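PDB 1T3Q: quinoline 2-oxidoreductase large subunit from Pseudomonas putida, which carries the molybdenum-molybdopterin cytosine dinucleotide cofactor of a molybdenum hydroxylase that oxidises quinoline at carbon 2. Local coordinates for residues 108-112 with 363-367; 341-347 with 415-421. Numbering follows the deposited sequence.

Interaction 1. Residues 108-112 with 363-367. With SO4 (sulfate ion), chain M.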
# COMPACT_ATOMS: atom_id res chain seq x y z
N VAL B 108 -11.53 -11.58 -36.28
CA VAL B 108 -11.86 -10.40 -37.07
C VAL B 108 -11.62 -9.14 -36.25
O VAL B 108 -11.81 -9.14 -35.03
CB VAL B 108 -13.35 -10.43 -37.51
CG1 VAL B 108 -14.25 -10.48 -36.29
CG2 VAL B 108 -13.68 -9.23 -38.37
N THR B 109 -11.17 -8.07 -36.91
CA THR B 109 -10.95 -6.80 -36.23
C THR B 109 -11.98 -5.83 -36.80
O THR B 109 -12.31 -5.91 -37.98
CB THR B 109 -9.51 -6.26 -36.47
OG1 THR B 109 -9.29 -6.00 -37.86
CG2 THR B 109 -8.49 -7.27 -35.98
N ARG B 110 -12.48 -4.93 -35.96
CA ARG B 110 -13.51 -4.01 -36.42
C ARG B 110 -13.18 -2.52 -36.41
O ARG B 110 -14.07 -1.69 -36.55
CB ARG B 110 -14.79 -4.28 -35.65
CG ARG B 110 -15.22 -5.75 -35.73
CD ARG B 110 -16.62 -5.95 -35.19
NE ARG B 110 -17.09 -7.32 -35.33
CZ ARG B 110 -16.91 -8.28 -34.43
NH1 ARG B 110 -17.39 -9.50 -34.65
NH2 ARG B 110 -16.24 -8.03 -33.31
N PHE B 111 -11.91 -2.19 -36.23
CA PHE B 111 -11.47 -0.80 -36.28
C PHE B 111 -9.96 -0.71 -36.11
O PHE B 111 -9.35 -1.52 -35.42
CB PHE B 111 -12.22 0.07 -35.26
CG PHE B 111 -11.82 -0.15 -33.82
CD1 PHE B 111 -10.75 0.55 -33.27
CD2 PHE B 111 -12.54 -1.01 -33.01
CE1 PHE B 111 -10.40 0.39 -31.93
CE2 PHE B 111 -12.20 -1.19 -31.66
CZ PHE B 111 -11.13 -0.48 -31.12
N VAL B 112 -9.35 0.26 -36.79
CA VAL B 112 -7.92 0.46 -36.70
C VAL B 112 -7.63 0.82 -35.25
O VAL B 112 -8.20 1.77 -34.72
CB VAL B 112 -7.45 1.61 -37.61
CG1 VAL B 112 -5.97 1.88 -37.39
CG2 VAL B 112 -7.70 1.24 -39.06
N ASN B 363 -16.80 1.35 -38.54
CA ASN B 363 -15.56 0.68 -38.19
C ASN B 363 -14.52 1.68 -37.68
O ASN B 363 -13.52 1.96 -38.33
CB ASN B 363 -15.04 -0.12 -39.38
CG ASN B 363 -15.91 -1.34 -39.67
OD1 ASN B 363 -16.58 -1.41 -40.70
ND2 ASN B 363 -15.91 -2.29 -38.75
N LYS B 364 -14.80 2.20 -36.49
CA LYS B 364 -13.94 3.18 -35.82
C LYS B 364 -13.99 2.81 -34.35
O LYS B 364 -14.79 1.96 -33.94
CB LYS B 364 -14.49 4.58 -36.01
CG LYS B 364 -14.63 4.99 -37.46
CD LYS B 364 -15.33 6.34 -37.60
CE LYS B 364 -15.53 6.69 -39.07
NZ LYS B 364 -16.17 8.01 -39.26
N CYS B 365 -13.15 3.42 -33.52
CA CYS B 365 -13.21 3.07 -32.12
C CYS B 365 -14.57 3.56 -31.62
O CYS B 365 -15.15 4.51 -32.16
CB CYS B 365 -12.07 3.72 -31.33
SG CYS B 365 -12.33 5.43 -30.99
N PRO B 366 -15.12 2.88 -30.60
CA PRO B 366 -16.42 3.30 -30.08
C PRO B 366 -16.50 4.75 -29.63
O PRO B 366 -15.54 5.31 -29.08
CB PRO B 366 -16.69 2.31 -28.95
CG PRO B 366 -15.36 1.68 -28.66
CD PRO B 366 -14.68 1.63 -29.98
N ILE B 367 -17.65 5.36 -29.89
CA ILE B 367 -17.89 6.73 -29.47
C ILE B 367 -18.09 6.60 -27.97
O ILE B 367 -18.54 5.57 -27.49
CB ILE B 367 -19.15 7.30 -30.16
CG1 ILE B 367 -19.07 8.83 -30.20
CG2 ILE B 367 -20.41 6.85 -29.42
CD1 ILE B 367 -18.00 9.35 -31.15
S SO4 M . -16.42 -11.73 -31.85
O1 SO4 M . -17.25 -11.92 -33.06
O2 SO4 M . -15.08 -12.30 -32.07
O3 SO4 M . -16.31 -10.29 -31.55
O4 SO4 M . -17.06 -12.42 -30.71
O HOH W 1 -10.83 2.25 -38.02

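Interaction 2. Residues 341-347 with 415-421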
# COMPACT_ATOMS: atom_id res chain seq x y z
N ASN B 341 -31.05 14.68 -27.87
CA ASN B 341 -32.39 15.06 -28.30
C ASN B 341 -33.36 15.20 -27.15
O ASN B 341 -34.35 15.93 -27.25
CB ASN B 341 -32.94 14.04 -29.31
CG ASN B 341 -32.45 14.29 -30.72
OD1 ASN B 341 -33.02 13.78 -31.69
ND2 ASN B 341 -31.38 15.07 -30.85
N ALA B 342 -33.10 14.52 -26.04
CA ALA B 342 -33.98 14.62 -24.89
C ALA B 342 -34.04 16.05 -24.35
O ALA B 342 -35.06 16.48 -23.83
CB ALA B 342 -33.54 13.66 -23.79
N VAL B 343 -32.93 16.78 -24.47
CA VAL B 343 -32.88 18.16 -23.97
C VAL B 343 -32.72 19.18 -25.08
O VAL B 343 -32.24 20.30 -24.85
CB VAL B 343 -31.71 18.34 -22.97
CG1 VAL B 343 -31.87 17.39 -21.78
CG2 VAL B 343 -30.39 18.09 -23.67
N ILE B 344 -33.11 18.81 -26.30
CA ILE B 344 -32.98 19.68 -27.46
C ILE B 344 -33.70 21.04 -27.37
O ILE B 344 -33.30 22.00 -28.03
CB ILE B 344 -33.44 18.94 -28.75
CG1 ILE B 344 -32.85 19.62 -29.99
CG2 ILE B 344 -34.96 18.93 -28.85
CD1 ILE B 344 -31.35 19.39 -30.15
N LEU B 345 -34.75 21.13 -26.56
CA LEU B 345 -35.48 22.39 -26.43
C LEU B 345 -34.80 23.32 -25.44
O LEU B 345 -35.10 24.51 -25.37
CB LEU B 345 -36.92 22.14 -25.96
CG LEU B 345 -37.75 21.28 -26.91
CD1 LEU B 345 -39.17 21.14 -26.38
CD2 LEU B 345 -37.76 21.92 -28.29
N GLY B 346 -33.87 22.75 -24.68
CA GLY B 346 -33.15 23.53 -23.70
C GLY B 346 -34.03 24.38 -22.79
O GLY B 346 -34.92 23.89 -22.10
N VAL B 347 -33.77 25.68 -22.84
CA VAL B 347 -34.44 26.66 -22.00
C VAL B 347 -35.69 27.32 -22.62
O VAL B 347 -36.33 28.17 -21.99
CB VAL B 347 -33.38 27.73 -21.64
CG1 VAL B 347 -33.74 29.08 -22.21
CG2 VAL B 347 -33.16 27.76 -20.17
N ASN B 415 -42.12 21.32 -20.72
CA ASN B 415 -42.07 21.53 -22.16
C ASN B 415 -42.57 20.34 -22.96
O ASN B 415 -42.92 19.30 -22.41
CB ASN B 415 -40.65 21.93 -22.62
CG ASN B 415 -39.64 20.80 -22.48
OD1 ASN B 415 -39.98 19.62 -22.47
ND2 ASN B 415 -38.36 21.17 -22.39
N ARG B 416 -42.61 20.51 -24.28
CA ARG B 416 -43.09 19.47 -25.19
C ARG B 416 -42.40 18.11 -25.04
O ARG B 416 -43.02 17.08 -25.29
CB ARG B 416 -42.95 19.95 -26.64
CG ARG B 416 -43.35 18.91 -27.68
CD ARG B 416 -44.85 18.64 -27.68
NE ARG B 416 -45.20 17.61 -28.66
CZ ARG B 416 -44.99 16.31 -28.48
NH1 ARG B 416 -45.33 15.45 -29.43
NH2 ARG B 416 -44.46 15.86 -27.35
N LEU B 417 -41.14 18.11 -24.62
CA LEU B 417 -40.41 16.85 -24.48
C LEU B 417 -40.43 16.28 -23.06
O LEU B 417 -39.64 15.40 -22.72
CB LEU B 417 -38.97 17.02 -24.97
CG LEU B 417 -38.85 17.35 -26.47
CD1 LEU B 417 -37.39 17.43 -26.85
CD2 LEU B 417 -39.55 16.29 -27.30
N GLY B 418 -41.33 16.80 -22.23
CA GLY B 418 -41.46 16.30 -20.88
C GLY B 418 -40.48 16.75 -19.82
O GLY B 418 -40.38 16.11 -18.77
N GLN B 419 -39.74 17.83 -20.06
CA GLN B 419 -38.81 18.30 -19.03
C GLN B 419 -39.52 19.40 -18.25
O GLN B 419 -40.01 20.37 -18.83
CB GLN B 419 -37.52 18.86 -19.63
CG GLN B 419 -36.47 19.19 -18.56
CD GLN B 419 -35.20 19.83 -19.11
OE1 GLN B 419 -35.22 20.95 -19.61
NE2 GLN B 419 -34.09 19.11 -19.00
N THR B 420 -39.59 19.24 -16.94
CA THR B 420 -40.25 20.23 -16.10
C THR B 420 -39.24 21.18 -15.47
O THR B 420 -38.32 20.75 -14.78
CB THR B 420 -41.07 19.55 -14.98
OG1 THR B 420 -42.04 18.68 -15.56
CG2 THR B 420 -41.79 20.61 -14.13
N HIS B 421 -39.41 22.47 -15.73
CA HIS B 421 -38.53 23.49 -15.17
C HIS B 421 -39.16 23.95 -13.86
O HIS B 421 -40.33 24.34 -13.84
CB HIS B 421 -38.40 24.68 -16.14
CG HIS B 421 -37.97 24.30 -17.52
ND1 HIS B 421 -38.82 23.73 -18.44
CD2 HIS B 421 -36.77 24.43 -18.14
CE1 HIS B 421 -38.17 23.53 -19.57
NE2 HIS B 421 -36.92 23.95 -19.42
O HOH W 2 -37.08 14.72 -23.18
O HOH W 3 -37.69 23.90 -22.52
O HOH W 4 -35.13 21.14 -22.25

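Interaction 1. Residues 108-112 with 363-367
Here the a/b hammerhead domain of the xanthine dehydrogenase family meets the first molybdopterin-binding domain, along the loop that leads on to Tyr370 and Arg371 at the molybdenum site. Just past strand 108-109, Phe111 points into this loop and lays a ring face against the backbone of Cys365: CA of Cys365 lies 3.8 Å from the ring centroid, a CH-pi contact, and CD of Pro366 approaches CE2 of Phe111 at 4.1 Å. Polar bonding comes next door, where ND2 of Asn363 donates to O of Arg110 at 2.9 Å; OD1 of Asn363 is held by Val144 N. Water 1 accepts from N of Val112 (2.8 Å) and donates to O of Asn363 (2.7 Å). The Arg110 guanidinium turns away to Asp159, Tyr326 and a sulfate, probably from the crystallisation liquor, to which NH2 of Arg110 donates a hydrogen bond (2.9 Å to O3). With the Asn363 amide on Arg110 O and the water on Val112 N and Asn363 O, three backbone groups keep partners beside the buried ring.

Interaction 2. Residues 341-347 with 415-421
This is a buried contact between a beta hairpin and the turn that follows helix 337-342, both lying against strands 352-360 and 454-467. Its apolar part is made by Leu345, Leu417 and Ile344: CD1 of Leu345 comes to 3.8 Å from CG of Leu417, and CD1 of Leu417 reaches CG2 of Ile344 at 3.5 Å. The same CD1 of Leu417 also makes a van der Waals approach to the carbonyl O of Asn341, at 3.4 Å. Val353 of strand 352-360 touches both leucines. The hairpin joins strands 413-414 and 420-421 through a type I turn with a G1 bulge: N of Gly418 bonds O of Asn415, N of Asn415 bonds O of Gln419 (both 3.0 Å), and Gly418 takes a positive phi at which a side chain would crowd the carbonyl of Leu417. OD1 of Asn415 braces the loop from inside, accepting from N of Gln419 at 3.0 Å. Across the gap, a second type I turn, Val343 to Gly346, offers its last carbonyl. O of Gly346 takes a weak hydrogen bond from NE2 of His421 (3.3 Å), whose ND1 bonds Phe413 O, and accepts from waters 3 and 4 at 2.8 Å each. Water 3 also accepts from ND2 of Asn415 (2.8 Å), while water 4 donates to OE1 of Gln419 (2.6 Å), an atom that Asn464 binds as well.

How the interactions relate
The segments of the two contacts alternate along the chain, and one sheet ties them together: strand 352-360 runs from just after 341-347 to just before 363-367, and pairs in parallel with strand 312-322, which supplies Asp322 to Lys364 in interaction 1 and Leu315 to Leu345 in interaction 2. The contacts nevertheless do not touch; their centres are 33 Å apart and their nearest atoms about 13 Å. Interaction 1 joins two domains, whereas interaction 2 brings the turn after helix 337-342 against the hairpin of strands 413-414 and 420-421, with strand 454-467 alongside. Towards the molybdenum, 363-367 runs into pocket residues Tyr370 and Arg371, while the Val343 side chain stands about 13 Å from the bound ion.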